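Local coordinates for ferrous iron transport protein B (Escherichia coli, PDB 3I8S), which transports ferrous iron across the bacterial inner membrane in a GTP-driven uptake system, its cytosolic G-protein part, to which this chain corresponds, probably coupling GTP binding to channel opening, at residues 40-45 / 53-58; 58-63 / 75-80; 189-194 / 220-225. One frame throughout, in Å; residues are numbered along the deposited sequence.

Interaction 1 (40-45 / 53-58); sequences RKEGQF and TLVDLP
Glu42 OE1 accepts two N-H groups of Arg40, one good and one weak: Arg40 NH2 donates to Glu42 OE1 over 3.0 Å, nearly along the C-O axis, and Arg40 NE reaches Glu42 OE1 at 3.3 Å. The guanidinium offers its edge, with the oxygen in its plane. An extended Arg40, CG anti to the backbone N (chi1 170°), and a Glu42 whose CG sits in the crowded position (chi1 66°) bring the two together over the strand. Glu42 OE2 has its own salt bridge to Arg29, so this buried carboxylate lies between two positive charges, which would probably keep it ionised. It also lies over the neighbouring strand, with OE1 3.6 Å from Val55 CG2, a methyl of a beta-branched residue suited to a strand.

The two strands form a beta hairpin within the G domain sheet, between strands 28-32 and 4-10. Gly43 and Leu54 are a hydrogen-bonded antiparallel pair: Leu54 N gives Gly43 O a 2.9 Å bond, almost straight at 176°, and Gly43 N answers to Leu54 O. Asp56 N donates to Lys41 O at 3.0 Å, while a water joins Lys41 N to Asp56 O. Asp56 opens the DxxG (G3) motif, predicted to bind GTP, and its side chain reaches Lys16 of the P-loop. On that face, Leu54 meets the edge of the Phe45 ring, CB to CE1 4.1 Å, and packs against helix 16-24.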
loop_
_atom_site.group_PDB
_atom_site.type_symbol
_atom_site.label_atom_id
_atom_site.label_comp_id
_atom_site.label_asym_id
_atom_site.label_seq_id
_atom_site.Cartn_x
_atom_site.Cartn_y
_atom_site.Cartn_z
ATOM N N ARG A 40 13.129 3.767 13.680
ATOM C CA ARG A 40 12.041 4.594 13.193
ATOM C C ARG A 40 12.638 5.946 12.817
ATOM O O ARG A 40 13.242 6.591 13.682
ATOM C CB ARG A 40 10.957 4.748 14.258
ATOM C CG ARG A 40 9.921 5.786 13.905
ATOM C CD ARG A 40 8.686 5.805 14.825
ATOM N NE ARG A 40 7.768 6.898 14.404
ATOM C CZ ARG A 40 6.454 6.939 14.632
ATOM N NH1 ARG A 40 5.839 5.986 15.330
ATOM N NH2 ARG A 40 5.746 7.957 14.199
ATOM N N LYS A 41 12.592 6.285 11.537
ATOM C CA LYS A 41 13.107 7.563 11.041
ATOM C C LYS A 41 11.924 8.404 10.620
ATOM O O LYS A 41 10.997 7.883 10.016
ATOM C CB LYS A 41 13.956 7.358 9.756
ATOM C CG LYS A 41 15.390 6.769 9.881
ATOM C CD LYS A 41 16.283 7.393 8.714
ATOM C CE LYS A 41 17.279 6.425 8.029
ATOM N NZ LYS A 41 18.698 6.745 8.314
ATOM N N GLU A 42 11.963 9.694 10.918
ATOM C CA GLU A 42 10.998 10.621 10.378
ATOM C C GLU A 42 11.645 11.962 10.184
ATOM O O GLU A 42 12.738 12.201 10.691
ATOM C CB GLU A 42 9.718 10.655 11.208
ATOM C CG GLU A 42 9.772 11.154 12.551
ATOM C CD GLU A 42 8.360 11.086 13.179
ATOM O OE1 GLU A 42 7.748 9.977 13.215
ATOM O OE2 GLU A 42 7.894 12.135 13.640
ATOM N N GLY A 43 11.027 12.789 9.363
ATOM C CA GLY A 43 11.596 14.066 9.009
ATOM C C GLY A 43 10.551 15.040 8.584
ATOM O O GLY A 43 9.357 14.727 8.562
ATOM N N GLN A 44 10.984 16.240 8.264
ATOM C CA GLN A 44 10.064 17.305 7.914
ATOM C C GLN A 44 10.404 17.887 6.574
ATOM O O GLN A 44 11.567 17.941 6.185
ATOM C CB GLN A 44 10.096 18.437 8.951
ATOM C CG GLN A 44 9.864 17.985 10.358
ATOM C CD GLN A 44 8.524 18.377 10.888
ATOM O OE1 GLN A 44 8.232 19.572 11.039
ATOM N NE2 GLN A 44 7.710 17.384 11.241
ATOM N N PHE A 45 9.382 18.392 5.893
ATOM C CA PHE A 45 9.579 19.195 4.686
ATOM C C PHE A 45 8.304 19.946 4.413
ATOM O O PHE A 45 7.251 19.704 5.046
ATOM C CB PHE A 45 9.983 18.365 3.448
ATOM C CG PHE A 45 8.902 17.507 2.881
ATOM C CD1 PHE A 45 8.754 16.198 3.314
ATOM C CD2 PHE A 45 8.089 17.965 1.847
ATOM C CE1 PHE A 45 7.769 15.386 2.783
ATOM C CE2 PHE A 45 7.116 17.173 1.300
ATOM C CZ PHE A 45 6.942 15.866 1.776
ATOM N N THR A 53 5.163 16.105 8.048
ATOM C CA THR A 53 5.960 15.110 8.758
ATOM C C THR A 53 5.889 13.868 7.922
ATOM O O THR A 53 4.797 13.360 7.651
ATOM C CB THR A 53 5.425 14.799 10.180
ATOM O OG1 THR A 53 5.498 15.992 10.991
ATOM C CG2 THR A 53 6.244 13.698 10.847
ATOM N N LEU A 54 7.061 13.365 7.563
ATOM C CA LEU A 54 7.238 12.163 6.754
ATOM C C LEU A 54 7.821 11.057 7.610
ATOM O O LEU A 54 8.913 11.187 8.141
ATOM C CB LEU A 54 8.191 12.466 5.579
ATOM C CG LEU A 54 8.374 11.409 4.513
ATOM C CD1 LEU A 54 7.010 11.197 3.820
ATOM C CD2 LEU A 54 9.567 11.813 3.546
ATOM N N VAL A 55 7.078 9.975 7.743
ATOM C CA VAL A 55 7.452 8.817 8.534
ATOM C C VAL A 55 7.896 7.708 7.594
ATOM O O VAL A 55 7.122 7.243 6.722
ATOM C CB VAL A 55 6.252 8.335 9.420
ATOM C CG1 VAL A 55 6.682 7.107 10.230
ATOM C CG2 VAL A 55 5.755 9.465 10.314
ATOM N N ASP A 56 9.141 7.315 7.718
ATOM C CA ASP A 56 9.717 6.316 6.818
ATOM C C ASP A 56 9.349 4.932 7.329
ATOM O O ASP A 56 9.826 4.533 8.395
ATOM C CB ASP A 56 11.233 6.456 6.790
ATOM C CG ASP A 56 11.905 5.452 5.830
ATOM O OD1 ASP A 56 11.330 5.079 4.798
ATOM O OD2 ASP A 56 13.039 5.105 6.132
ATOM N N LEU A 57 8.583 4.175 6.590
ATOM C CA LEU A 57 8.192 2.848 7.098
ATOM C C LEU A 57 9.187 1.761 6.617
ATOM O O LEU A 57 9.775 1.891 5.542
ATOM C CB LEU A 57 6.773 2.535 6.665
ATOM C CG LEU A 57 5.679 3.521 7.040
ATOM C CD1 LEU A 57 4.339 3.001 6.590
ATOM C CD2 LEU A 57 5.744 3.809 8.556
ATOM N N PRO A 58 9.383 0.692 7.415
ATOM C CA PRO A 58 10.344 -0.331 6.984
ATOM C C PRO A 58 9.918 -0.918 5.649
ATOM O O PRO A 58 8.733 -0.982 5.364
ATOM C CB PRO A 58 10.282 -1.379 8.095
ATOM C CG PRO A 58 9.738 -0.678 9.250
ATOM C CD PRO A 58 8.784 0.353 8.712
HETATM O O HOH W 1 11.285 3.850 10.211
#

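Interaction 2 (58-63 / 75-80)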
loop_
_atom_site.group_PDB
_atom_site.type_symbol
_atom_site.label_atom_id
_atom_site.label_comp_id
_atom_site.label_asym_id
_atom_site.label_seq_id
_atom_site.Cartn_x
_atom_site.Cartn_y
_atom_site.Cartn_z
ATOM N N PRO A 58 9.383 0.692 7.415
ATOM C CA PRO A 58 10.344 -0.331 6.984
ATOM C C PRO A 58 9.918 -0.918 5.649
ATOM O O PRO A 58 8.733 -0.982 5.364
ATOM C CB PRO A 58 10.282 -1.379 8.095
ATOM C CG PRO A 58 9.738 -0.678 9.250
ATOM C CD PRO A 58 8.784 0.353 8.712
ATOM N N GLY A 59 10.882 -1.261 4.812
ATOM C CA GLY A 59 10.583 -1.833 3.499
ATOM C C GLY A 59 9.856 -3.143 3.665
ATOM O O GLY A 59 10.178 -3.928 4.550
ATOM N N THR A 60 8.879 -3.390 2.785
ATOM C CA THR A 60 8.063 -4.576 2.853
ATOM C C THR A 60 7.441 -4.926 1.476
ATOM O O THR A 60 7.169 -4.032 0.691
ATOM C CB THR A 60 6.937 -4.458 3.946
ATOM O OG1 THR A 60 6.369 -5.747 4.169
ATOM C CG2 THR A 60 5.827 -3.449 3.573
ATOM N N TYR A 61 7.257 -6.229 1.246
ATOM C CA TYR A 61 6.611 -6.741 0.039
ATOM C C TYR A 61 5.074 -6.657 0.164
ATOM O O TYR A 61 4.375 -6.515 -0.828
ATOM C CB TYR A 61 7.052 -8.191 -0.238
ATOM C CG TYR A 61 6.245 -8.819 -1.338
ATOM C CD1 TYR A 61 6.400 -8.424 -2.661
ATOM C CD2 TYR A 61 5.315 -9.833 -1.054
ATOM C CE1 TYR A 61 5.620 -8.991 -3.678
ATOM C CE2 TYR A 61 4.533 -10.375 -2.050
ATOM C CZ TYR A 61 4.711 -9.995 -3.349
ATOM O OH TYR A 61 3.904 -10.570 -4.309
ATOM N N SER A 62 4.570 -6.731 1.403
ATOM C CA SER A 62 3.150 -6.766 1.666
ATOM C C SER A 62 2.840 -6.312 3.095
ATOM O O SER A 62 3.751 -6.037 3.863
ATOM C CB SER A 62 2.582 -8.174 1.444
ATOM O OG SER A 62 2.795 -9.018 2.557
ATOM N N LEU A 63 1.554 -6.278 3.412
ATOM C CA LEU A 63 1.076 -5.988 4.752
ATOM C C LEU A 63 0.578 -7.270 5.427
ATOM O O LEU A 63 -0.016 -7.218 6.520
ATOM C CB LEU A 63 -0.052 -4.953 4.678
ATOM C CG LEU A 63 0.351 -3.572 4.137
ATOM C CD1 LEU A 63 -0.780 -2.572 4.227
ATOM C CD2 LEU A 63 1.589 -3.007 4.761
ATOM N N GLN A 75 4.955 -6.229 9.815
ATOM C CA GLN A 75 3.933 -5.949 10.845
ATOM C C GLN A 75 3.967 -4.497 11.296
ATOM O O GLN A 75 2.930 -3.875 11.540
ATOM C CB GLN A 75 4.109 -6.885 12.009
ATOM C CG GLN A 75 3.844 -8.295 11.551
ATOM C CD GLN A 75 3.933 -9.315 12.596
ATOM O OE1 GLN A 75 4.557 -9.140 13.654
ATOM N NE2 GLN A 75 3.311 -10.463 12.305
ATOM N N ILE A 76 5.177 -3.952 11.366
ATOM C CA ILE A 76 5.342 -2.531 11.720
ATOM C C ILE A 76 4.651 -1.606 10.716
ATOM O O ILE A 76 3.917 -0.662 11.078
ATOM C CB ILE A 76 6.850 -2.176 11.877
ATOM C CG1 ILE A 76 7.405 -2.841 13.115
ATOM C CG2 ILE A 76 7.052 -0.652 11.888
ATOM C CD1 ILE A 76 8.964 -2.977 13.184
ATOM N N ALA A 77 4.883 -1.897 9.437
ATOM C CA ALA A 77 4.277 -1.172 8.364
ATOM C C ALA A 77 2.765 -1.273 8.461
ATOM O O ALA A 77 2.082 -0.251 8.460
ATOM C CB ALA A 77 4.777 -1.721 7.012
ATOM N N CYS A 78 2.238 -2.482 8.540
ATOM C CA CYS A 78 0.816 -2.702 8.666
ATOM C C CYS A 78 0.178 -1.991 9.896
ATOM O O CYS A 78 -0.858 -1.363 9.819
ATOM C CB CYS A 78 0.580 -4.203 8.767
ATOM S SG CYS A 78 -1.119 -4.648 8.723
ATOM N N HIS A 79 0.835 -2.100 11.033
ATOM C CA HIS A 79 0.308 -1.534 12.244
ATOM C C HIS A 79 0.229 0.000 12.099
ATOM O O HIS A 79 -0.760 0.612 12.458
ATOM C CB HIS A 79 1.220 -1.926 13.394
ATOM C CG HIS A 79 0.888 -1.254 14.680
ATOM N ND1 HIS A 79 1.455 -0.062 15.059
ATOM C CD2 HIS A 79 -0.006 -1.564 15.636
ATOM C CE1 HIS A 79 0.971 0.302 16.225
ATOM N NE2 HIS A 79 0.084 -0.595 16.602
ATOM N N TYR A 80 1.260 0.618 11.553
ATOM C CA TYR A 80 1.207 2.078 11.338
ATOM C C TYR A 80 0.075 2.477 10.402
ATOM O O TYR A 80 -0.715 3.376 10.665
ATOM C CB TYR A 80 2.507 2.572 10.742
ATOM C CG TYR A 80 2.538 4.074 10.631
ATOM C CD1 TYR A 80 2.824 4.858 11.746
ATOM C CD2 TYR A 80 2.252 4.693 9.426
ATOM C CE1 TYR A 80 2.820 6.262 11.645
ATOM C CE2 TYR A 80 2.253 6.076 9.299
ATOM C CZ TYR A 80 2.575 6.848 10.411
ATOM O OH TYR A 80 2.510 8.243 10.299
#
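Apolar contacts between a loop and one side of a helix carry most of this interaction. Pro58 meets the helix with CG and CD, CD lying 3.8 Å from Ile76 CG2. The two side chains cross at about a right angle, the Ile76 methyl being directed there because CG2 is anti to the backbone N. Next along the helix Ala77 points toward the loop, and its single methyl is shared by two partners: Thr60 CG2 lies 4.0 Å from Ala77 CB, and Leu63 CD2 lies 4.1 Å from Ala77 CB. A side chain this small lets the loop come close. Leu63, CG anti to the carbonyl carbon (chi1 -64°), brings its CD2 branch to the helix backbone, 3.9 Å from Cys78 N.

Sulfur contacts come at the far end. Cys78 has SG anti to its backbone N (chi1 -173°), which sets the sulfur 4.2 Å from Leu63 CB and 3.6 Å from Leu63 O.

The clear side-chain hydrogen bond lies within the loop. Thr60 OG1 donates to Ser62 O over 2.7 Å, in the plane of that carbonyl. The bond ties Thr60 to the carbonyl two residues on and fixes its rotation, so that its hydroxyl is spent on the loop while its methyl faces Ala77; threonine serves both needs.

Pro58 and Gly59 belong to the DxxG motif, and the loop corresponds to the switch II region of G proteins. Ile9 of strand 4-10 touches both Leu63 and Ala77 from the sheet, Leu111 of helix 98-111 covers Leu63, and Gln107 of the same helix binds Leu63 N, so the Leu63 end of the loop lies between helix 72-83, helix 98-111 and strand 4-10.

Interaction 3 (189-194 / 220-225); sequences AKVMPS and GEASQH
Met192 N bonds back to Ala189 O, and this part of the chain passes a turn with a 3-10 segment at 221-222, the CA atoms of Val191 and Ala222 being 5.3 Å apart. Gly220 leaves the preceding helix with positive phi (54°), a backbone shape readily taken by glycine. The absence of a side chain matters for a second reason: Pro193 CD lies 4.0 Å from Gly220 N and covers the side where a beta carbon would project, so there is no room for one.

Val191 does most of the touching. Its CG1, anti to the backbone N (chi1 165°), fits against the start of the turn, 3.2 Å from Ala222 N and 3.4 Å from Glu221 CB. These are tight approaches; Val191 has two modelled conformers, and the distances belong to the one described here. The same methyl reaches the imidazole of His225 more loosely at CD2. Ala222 points toward the helix end, and its small CB is met by Met192 CG at 3.6 Å, while the extended thioether chain brings Met192 CE beside that methyl too. Glu221 contributes its CB and sends its carboxylate away, as befits an exposed acidic residue. A water completes the contact, donating to Val191 O at 3.0 Å and accepting from Glu221 N at 2.6 Å, so that two backbone groups too far apart to pair are joined.

This interaction belongs to the helical domain, far from the annotated nucleotide site. It seats the end of helix 179-191 against the connection between helices 213-218 and 226-236, and from helix 198-210 Arg201, Leu204 and Met208 pack on Met192, with Arg201 also binding Ala189 O.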
loop_
_atom_site.group_PDB
_atom_site.type_symbol
_atom_site.label_atom_id
_atom_site.label_comp_id
_atom_site.label_asym_id
_atom_site.label_seq_id
_atom_site.Cartn_x
_atom_site.Cartn_y
_atom_site.Cartn_z
ATOM N N ALA A 189 -16.665 -8.619 8.942
ATOM C CA ALA A 189 -16.575 -7.173 9.093
ATOM C C ALA A 189 -17.683 -6.621 10.000
ATOM O O ALA A 189 -17.439 -5.736 10.809
ATOM C CB ALA A 189 -16.662 -6.485 7.732
ATOM N N LYS A 190 -18.893 -7.144 9.833
ATOM C CA LYS A 190 -20.068 -6.667 10.584
ATOM C C LYS A 190 -19.910 -6.777 12.099
ATOM O O LYS A 190 -20.469 -5.956 12.849
ATOM C CB LYS A 190 -21.308 -7.455 10.187
ATOM C CG LYS A 190 -21.699 -7.367 8.725
ATOM C CD LYS A 190 -22.985 -8.166 8.460
ATOM C CE LYS A 190 -23.024 -8.842 7.074
ATOM N NZ LYS A 190 -24.002 -10.022 7.091
ATOM N N VAL A 191 -19.169 -7.801 12.517
ATOM C CA VAL A 191 -18.926 -8.134 13.925
ATOM C C VAL A 191 -17.767 -7.365 14.579
ATOM O O VAL A 191 -17.691 -7.279 15.797
ATOM C CB VAL A 191 -18.620 -9.651 14.031
ATOM C CG1 VAL A 191 -18.003 -9.999 15.358
ATOM C CG2 VAL A 191 -19.887 -10.456 13.746
ATOM N N MET A 192 -16.866 -6.821 13.767
ATOM C CA MET A 192 -15.631 -6.189 14.246
ATOM C C MET A 192 -15.933 -4.843 14.954
ATOM O O MET A 192 -17.060 -4.342 14.853
ATOM C CB MET A 192 -14.680 -5.951 13.092
ATOM C CG MET A 192 -14.267 -7.219 12.363
ATOM S SD MET A 192 -13.011 -6.869 11.104
ATOM C CE MET A 192 -12.999 -8.410 10.197
ATOM N N PRO A 193 -14.959 -4.293 15.720
ATOM C CA PRO A 193 -15.098 -2.959 16.337
ATOM C C PRO A 193 -15.634 -1.852 15.412
ATOM O O PRO A 193 -15.057 -1.577 14.346
ATOM C CB PRO A 193 -13.674 -2.659 16.842
ATOM C CG PRO A 193 -13.201 -4.001 17.299
ATOM C CD PRO A 193 -13.709 -4.945 16.161
ATOM N N SER A 194 -16.725 -1.211 15.847
ATOM C CA SER A 194 -17.529 -0.367 14.959
ATOM C C SER A 194 -16.795 0.876 14.499
ATOM O O SER A 194 -17.093 1.416 13.424
ATOM C CB SER A 194 -18.878 0.011 15.610
ATOM O OG SER A 194 -18.724 0.316 16.980
ATOM N N GLY A 220 -11.479 -8.181 16.838
ATOM C CA GLY A 220 -12.316 -8.332 17.998
ATOM C C GLY A 220 -13.074 -9.635 17.954
ATOM O O GLY A 220 -12.469 -10.683 17.756
ATOM N N GLU A 221 -14.397 -9.551 18.083
ATOM C CA GLU A 221 -15.280 -10.728 18.164
ATOM C C GLU A 221 -15.339 -11.578 16.890
ATOM O O GLU A 221 -15.717 -12.749 16.940
ATOM C CB GLU A 221 -16.704 -10.283 18.511
ATOM C CG GLU A 221 -16.853 -9.607 19.899
ATOM C CD GLU A 221 -17.161 -10.566 21.023
ATOM O OE1 GLU A 221 -17.338 -11.782 20.752
ATOM O OE2 GLU A 221 -17.249 -10.095 22.187
ATOM N N ALA A 222 -15.002 -10.969 15.753
ATOM C CA ALA A 222 -14.984 -11.636 14.479
ATOM C C ALA A 222 -14.129 -12.899 14.514
ATOM O O ALA A 222 -14.445 -13.856 13.835
ATOM C CB ALA A 222 -14.474 -10.662 13.355
ATOM N N SER A 223 -13.047 -12.893 15.306
ATOM C CA SER A 223 -12.109 -14.028 15.320
ATOM C C SER A 223 -12.778 -15.342 15.762
ATOM O O SER A 223 -12.399 -16.430 15.320
ATOM C CB SER A 223 -10.807 -13.675 16.080
ATOM O OG SER A 223 -10.560 -14.557 17.165
ATOM N N GLN A 224 -13.834 -15.230 16.557
ATOM C CA GLN A 224 -14.655 -16.367 16.975
ATOM C C GLN A 224 -15.535 -17.005 15.872
ATOM O O GLN A 224 -16.080 -18.100 16.053
ATOM C CB GLN A 224 -15.540 -15.940 18.163
ATOM C CG GLN A 224 -14.836 -16.017 19.494
ATOM C CD GLN A 224 -14.830 -17.437 20.084
ATOM O OE1 GLN A 224 -14.294 -18.379 19.478
ATOM N NE2 GLN A 224 -15.429 -17.593 21.274
ATOM N N HIS A 225 -15.673 -16.316 14.739
ATOM C CA HIS A 225 -16.579 -16.735 13.672
ATOM C C HIS A 225 -15.820 -17.225 12.445
ATOM O O HIS A 225 -16.433 -17.690 11.475
ATOM C CB HIS A 225 -17.492 -15.558 13.304
ATOM C CG HIS A 225 -18.357 -15.120 14.437
ATOM N ND1 HIS A 225 -19.529 -15.768 14.776
ATOM C CD2 HIS A 225 -18.185 -14.143 15.354
ATOM C CE1 HIS A 225 -20.049 -15.184 15.842
ATOM N NE2 HIS A 225 -19.253 -14.194 16.208
HETATM O O HOH W 2 -15.547 -7.239 17.858
#

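Overall arrangement
The contacts follow one another along the chain without overlap, except that interactions 1 and 2 share Pro58. The centres of interactions 1 and 2 are 14 Å apart, both within the G domain: strand 51-56 ends at the start of the DxxG motif, which leads into the loop before helix 72-83. Tyr80 of that helix ties them directly, its OH 3.5 Å from Val55 CG2. A change at the nucleotide site could be felt by both. Residues 66-69, between the two segments of interaction 2, are not modelled, consistent with mobility in this nucleotide-free form. Interaction 3 lies in the helical domain, its centre 32 Å from interaction 1's and 23 Å from interaction 2's, touching neither.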